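Local structure of cyclase (Uncultured organism, 5IBZ) at the interface of chains A and B. The protein is a cyclase of the pfam04199 family, possibly with arylformamidase activity. Coordinates in Å, arbitrary orientation; residue numbers count along the deposited sequence, not the author numbering. Chains: chain A/B, Uncharacterized protein.

Contact 1: the interface of chains A and B. Residues chain A 215-216, 219-220, 223; chain B 214-216, 219-220.
In this member of the putative cyclase family (pfam04199), helix 215-223 of each chain packs against its symmetry copy, a helix-to-helix contact about the two-fold axis of a pair that may or may not be the biological dimer. At the centre the side chains are small: A:Ala219 offers just a methyl, and its CB rests 3.9 Å from the carbonyl O of B:Pro215; B:Ala219 does the same to A:Pro215. Alanine suits the place because a methyl can sit directly against the partner's backbone carbonyl.

Branched, apolar side chains flank the alanines. In B:Val216, CG1 is anti to the backbone N (chi1 166°), which leaves CG2 beside that N and facing the partner. CG2 of B:Val216 lies 3.9 Å from CD1 of A:Leu223, the two side chains crossing obliquely, and it also packs against the hydroxyl OG of A:Ser220. A:Leu223 suits its place in the last turn because its length carries CD1 across to the start of the other helix, where this CD1 makes a loose contact, 4.1 Å, with the carboxylate OD2 of B:Asp214.

Polar groups are served within their own chain. B:Asp214 caps the helix start: its OD2 accepts from the backbone N of B:Val216 at 3.2 Å, the N lying above the carboxylate plane. A:Ser220 OG and B:Ser220 OG each make a weak bond to the backbone O of A:Val216 and B:Val216 in their own chain, so each hydroxyl meets the partner's CG2 by packing alone.

Contact 2: the interface of chains A and B. Residues chain A 70-71, 73, 75, 105; chain B 70-71, 73, 75, 105.
Two tyrosine rings, A:Tyr105 and B:Tyr105, stack across the two-fold axis, their centroids 4.3 Å apart and their planes inclined by 25°. CG of A:Tyr105 is anti to the backbone N (chi1 -173°), which extends the ring toward the partner. The rings point in opposite directions, so each slides over the root of the other: CB of B:Tyr105 sits over the centre of the A:Tyr105 face, 3.8 Å from its centroid, while A:Tyr105 CB lies nearer the rim of the B:Tyr105 ring. At the edge of each tyrosine, in its plane, stands ND1 of the partner's histidine.

That edge contact is a hydrogen bond. The hydroxyl OH of B:Tyr105 lies in the imidazole plane of A:His73, 2.8 Å from its ND1 and nearly straight (162° at H), the side chains crossing at about a right angle; which group donates is not seen. Its twin joins A:Tyr105 to B:His73. Tyrosine suits this place by combining a flat face with a polar tip. Each tip also meets a water: water 1 is 2.9 Å from OH of A:Tyr105 and further bound by B:His73 O and the hydroxyl OG1 of B:Thr75. An alanine in place of A:Tyr105 would probably weaken the interface by losing the stack, the bond to B:His73 and this water link.

A:Leu70 packs against B:Pro71 and B:His73. Its CD1 comes within 3.7 Å of CB of B:His73 as the two side chains slide past each other in opposite directions, and CD2 of A:Leu70 meets CG of B:Pro71 tip to tip at 3.9 Å; B:Leu70 is poorly ordered.

In the fold, A:Tyr105 and B:Tyr105 belong to strand 101-107, the histidines and threonines to strand 73-76, and A:Leu70, B:Leu70 and both prolines to the loop leading into it.

Contact 1: the interface of chains A and B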
# COMPACT_ATOMS: atom_id res chain seq x y z
N PRO A 215 5.00 24.44 -0.39
CA PRO A 215 4.13 23.63 0.48
C PRO A 215 2.98 24.41 1.13
O PRO A 215 1.88 23.86 1.23
CB PRO A 215 5.11 23.09 1.53
CG PRO A 215 6.39 23.00 0.79
CD PRO A 215 6.43 24.21 -0.10
N VAL A 216 3.20 25.66 1.53
CA VAL A 216 2.11 26.44 2.09
C VAL A 216 1.08 26.75 1.02
O VAL A 216 -0.12 26.59 1.24
CB VAL A 216 2.61 27.74 2.71
CG1 VAL A 216 1.44 28.69 3.00
CG2 VAL A 216 3.38 27.44 4.00
N ALA A 219 -1.16 23.80 0.50
CA ALA A 219 -2.19 23.71 1.54
C ALA A 219 -3.33 24.71 1.28
O ALA A 219 -4.50 24.36 1.29
CB ALA A 219 -1.58 23.94 2.90
N SER A 220 -2.96 25.95 0.99
CA SER A 220 -3.95 26.99 0.70
C SER A 220 -4.83 26.65 -0.50
O SER A 220 -6.01 26.99 -0.53
CB SER A 220 -3.24 28.33 0.44
OG SER A 220 -2.68 28.82 1.62
N LEU A 223 -7.90 24.97 0.55
CA LEU A 223 -8.72 25.73 1.48
C LEU A 223 -9.49 26.83 0.75
O LEU A 223 -10.55 27.25 1.21
CB LEU A 223 -7.85 26.33 2.60
CG LEU A 223 -7.02 25.35 3.42
CD1 LEU A 223 -6.08 26.10 4.37
CD2 LEU A 223 -7.93 24.41 4.20
N ASP B 214 -3.66 23.52 11.85
CA ASP B 214 -4.44 23.40 10.61
C ASP B 214 -3.49 23.05 9.45
O ASP B 214 -2.30 22.93 9.64
CB ASP B 214 -5.18 24.71 10.30
CG ASP B 214 -4.36 25.64 9.41
OD1 ASP B 214 -3.27 26.03 9.90
OD2 ASP B 214 -4.79 25.95 8.23
N PRO B 215 -4.04 22.85 8.24
CA PRO B 215 -3.15 22.40 7.17
C PRO B 215 -1.99 23.35 6.86
O PRO B 215 -0.89 22.89 6.57
CB PRO B 215 -4.09 22.28 5.98
CG PRO B 215 -5.39 21.90 6.59
CD PRO B 215 -5.46 22.67 7.88
N VAL B 216 -2.22 24.66 6.92
CA VAL B 216 -1.13 25.61 6.68
C VAL B 216 -0.09 25.49 7.79
O VAL B 216 1.11 25.41 7.54
CB VAL B 216 -1.67 27.05 6.57
CG1 VAL B 216 -0.52 28.08 6.66
CG2 VAL B 216 -2.47 27.22 5.27
N ALA B 219 2.14 22.55 7.30
CA ALA B 219 3.13 22.76 6.26
C ALA B 219 4.28 23.58 6.84
O ALA B 219 5.43 23.25 6.66
CB ALA B 219 2.51 23.44 5.04
N SER B 220 3.95 24.64 7.58
CA SER B 220 4.99 25.50 8.17
C SER B 220 5.85 24.74 9.18
O SER B 220 7.04 25.01 9.32
CB SER B 220 4.35 26.72 8.84
OG SER B 220 3.65 27.52 7.90

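Contact 2: the interface of chains A and B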
# COMPACT_ATOMS: atom_id res chain seq x y z
N LEU A 70 -4.50 10.57 0.03
CA LEU A 70 -3.03 10.61 0.01
C LEU A 70 -2.48 10.66 -1.41
O LEU A 70 -3.09 10.15 -2.33
CB LEU A 70 -2.47 9.41 0.73
CG LEU A 70 -2.86 9.32 2.20
CD1 LEU A 70 -2.02 8.22 2.79
CD2 LEU A 70 -2.70 10.64 2.97
N PRO A 71 -1.30 11.27 -1.59
CA PRO A 71 -0.72 11.27 -2.94
C PRO A 71 -0.31 9.86 -3.37
O PRO A 71 0.14 9.08 -2.53
CB PRO A 71 0.52 12.17 -2.80
CG PRO A 71 0.40 12.84 -1.46
CD PRO A 71 -0.47 11.98 -0.61
N HIS A 73 1.94 6.82 -4.49
CA HIS A 73 3.28 6.54 -4.00
C HIS A 73 3.93 5.36 -4.72
O HIS A 73 3.49 4.22 -4.60
CB HIS A 73 3.25 6.26 -2.50
CG HIS A 73 4.61 6.27 -1.88
ND1 HIS A 73 5.18 5.15 -1.31
CD2 HIS A 73 5.52 7.26 -1.79
CE1 HIS A 73 6.40 5.45 -0.91
NE2 HIS A 73 6.63 6.73 -1.17
N THR A 75 7.15 2.88 -5.45
CA THR A 75 8.38 2.31 -4.89
C THR A 75 8.90 1.23 -5.82
O THR A 75 8.15 0.59 -6.53
CB THR A 75 8.17 1.70 -3.46
OG1 THR A 75 7.11 0.73 -3.47
CG2 THR A 75 7.86 2.79 -2.46
N TYR A 105 1.11 2.50 -4.64
CA TYR A 105 -0.02 2.62 -3.71
C TYR A 105 -0.71 3.93 -4.05
O TYR A 105 -0.08 4.97 -4.00
CB TYR A 105 0.40 2.64 -2.22
CG TYR A 105 -0.76 2.60 -1.24
CD1 TYR A 105 -1.54 1.46 -1.12
CD2 TYR A 105 -1.10 3.71 -0.47
CE1 TYR A 105 -2.62 1.42 -0.24
CE2 TYR A 105 -2.17 3.67 0.43
CZ TYR A 105 -2.92 2.53 0.54
OH TYR A 105 -4.01 2.46 1.42
N LEU B 70 4.98 9.54 3.26
CA LEU B 70 3.51 9.45 3.31
C LEU B 70 3.03 9.23 4.73
O LEU B 70 3.67 8.51 5.48
CB LEU B 70 2.99 8.28 2.47
CG LEU B 70 1.99 8.60 1.38
CD1 LEU B 70 2.75 9.23 0.29
CD2 LEU B 70 1.28 7.34 0.88
N PRO B 71 1.88 9.79 5.09
CA PRO B 71 1.27 9.40 6.37
C PRO B 71 0.87 7.93 6.35
O PRO B 71 0.47 7.43 5.31
CB PRO B 71 0.03 10.30 6.47
CG PRO B 71 0.22 11.35 5.48
CD PRO B 71 1.06 10.79 4.39
N HIS B 73 -1.53 4.84 6.48
CA HIS B 73 -2.87 4.80 5.94
C HIS B 73 -3.53 3.46 6.20
O HIS B 73 -3.11 2.43 5.66
CB HIS B 73 -2.87 5.07 4.46
CG HIS B 73 -4.23 5.37 3.93
ND1 HIS B 73 -4.84 4.60 2.95
CD2 HIS B 73 -5.11 6.34 4.26
CE1 HIS B 73 -6.04 5.09 2.72
NE2 HIS B 73 -6.23 6.15 3.49
N THR B 75 -6.83 0.99 6.08
CA THR B 75 -8.09 0.72 5.37
C THR B 75 -8.65 -0.61 5.81
O THR B 75 -7.91 -1.50 6.22
CB THR B 75 -7.92 0.70 3.81
OG1 THR B 75 -6.93 -0.26 3.43
CG2 THR B 75 -7.53 2.07 3.25
N TYR B 105 -0.80 0.67 5.06
CA TYR B 105 0.35 1.07 4.24
C TYR B 105 1.06 2.14 5.02
O TYR B 105 0.47 3.16 5.32
CB TYR B 105 -0.06 1.62 2.87
CG TYR B 105 1.12 1.88 1.95
CD1 TYR B 105 1.89 0.84 1.48
CD2 TYR B 105 1.45 3.16 1.55
CE1 TYR B 105 2.97 1.07 0.62
CE2 TYR B 105 2.52 3.39 0.69
CZ TYR B 105 3.26 2.35 0.23
OH TYR B 105 4.33 2.56 -0.63
O HOH W 1 -4.27 0.60 3.61
O HOH W 2 4.46 1.78 -3.31

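Contacts 1 and 2 lie about 19 Å apart, measured between the centres of their C-alpha atoms, and belong to one two-fold interface between chains A and B. They share no residue or secondary-structure element: contact 1 draws on a helix late in the sequence, contact 2 on strands and a loop much earlier. Contact 1 is mainly apolar packing, whereas contact 2 adds directional bonds that could help fix the register of the two chains. Two separate patches would probably resist rocking better than one. Four copies make up the deposited assembly, but the structure alone does not show which pairing persists in solution.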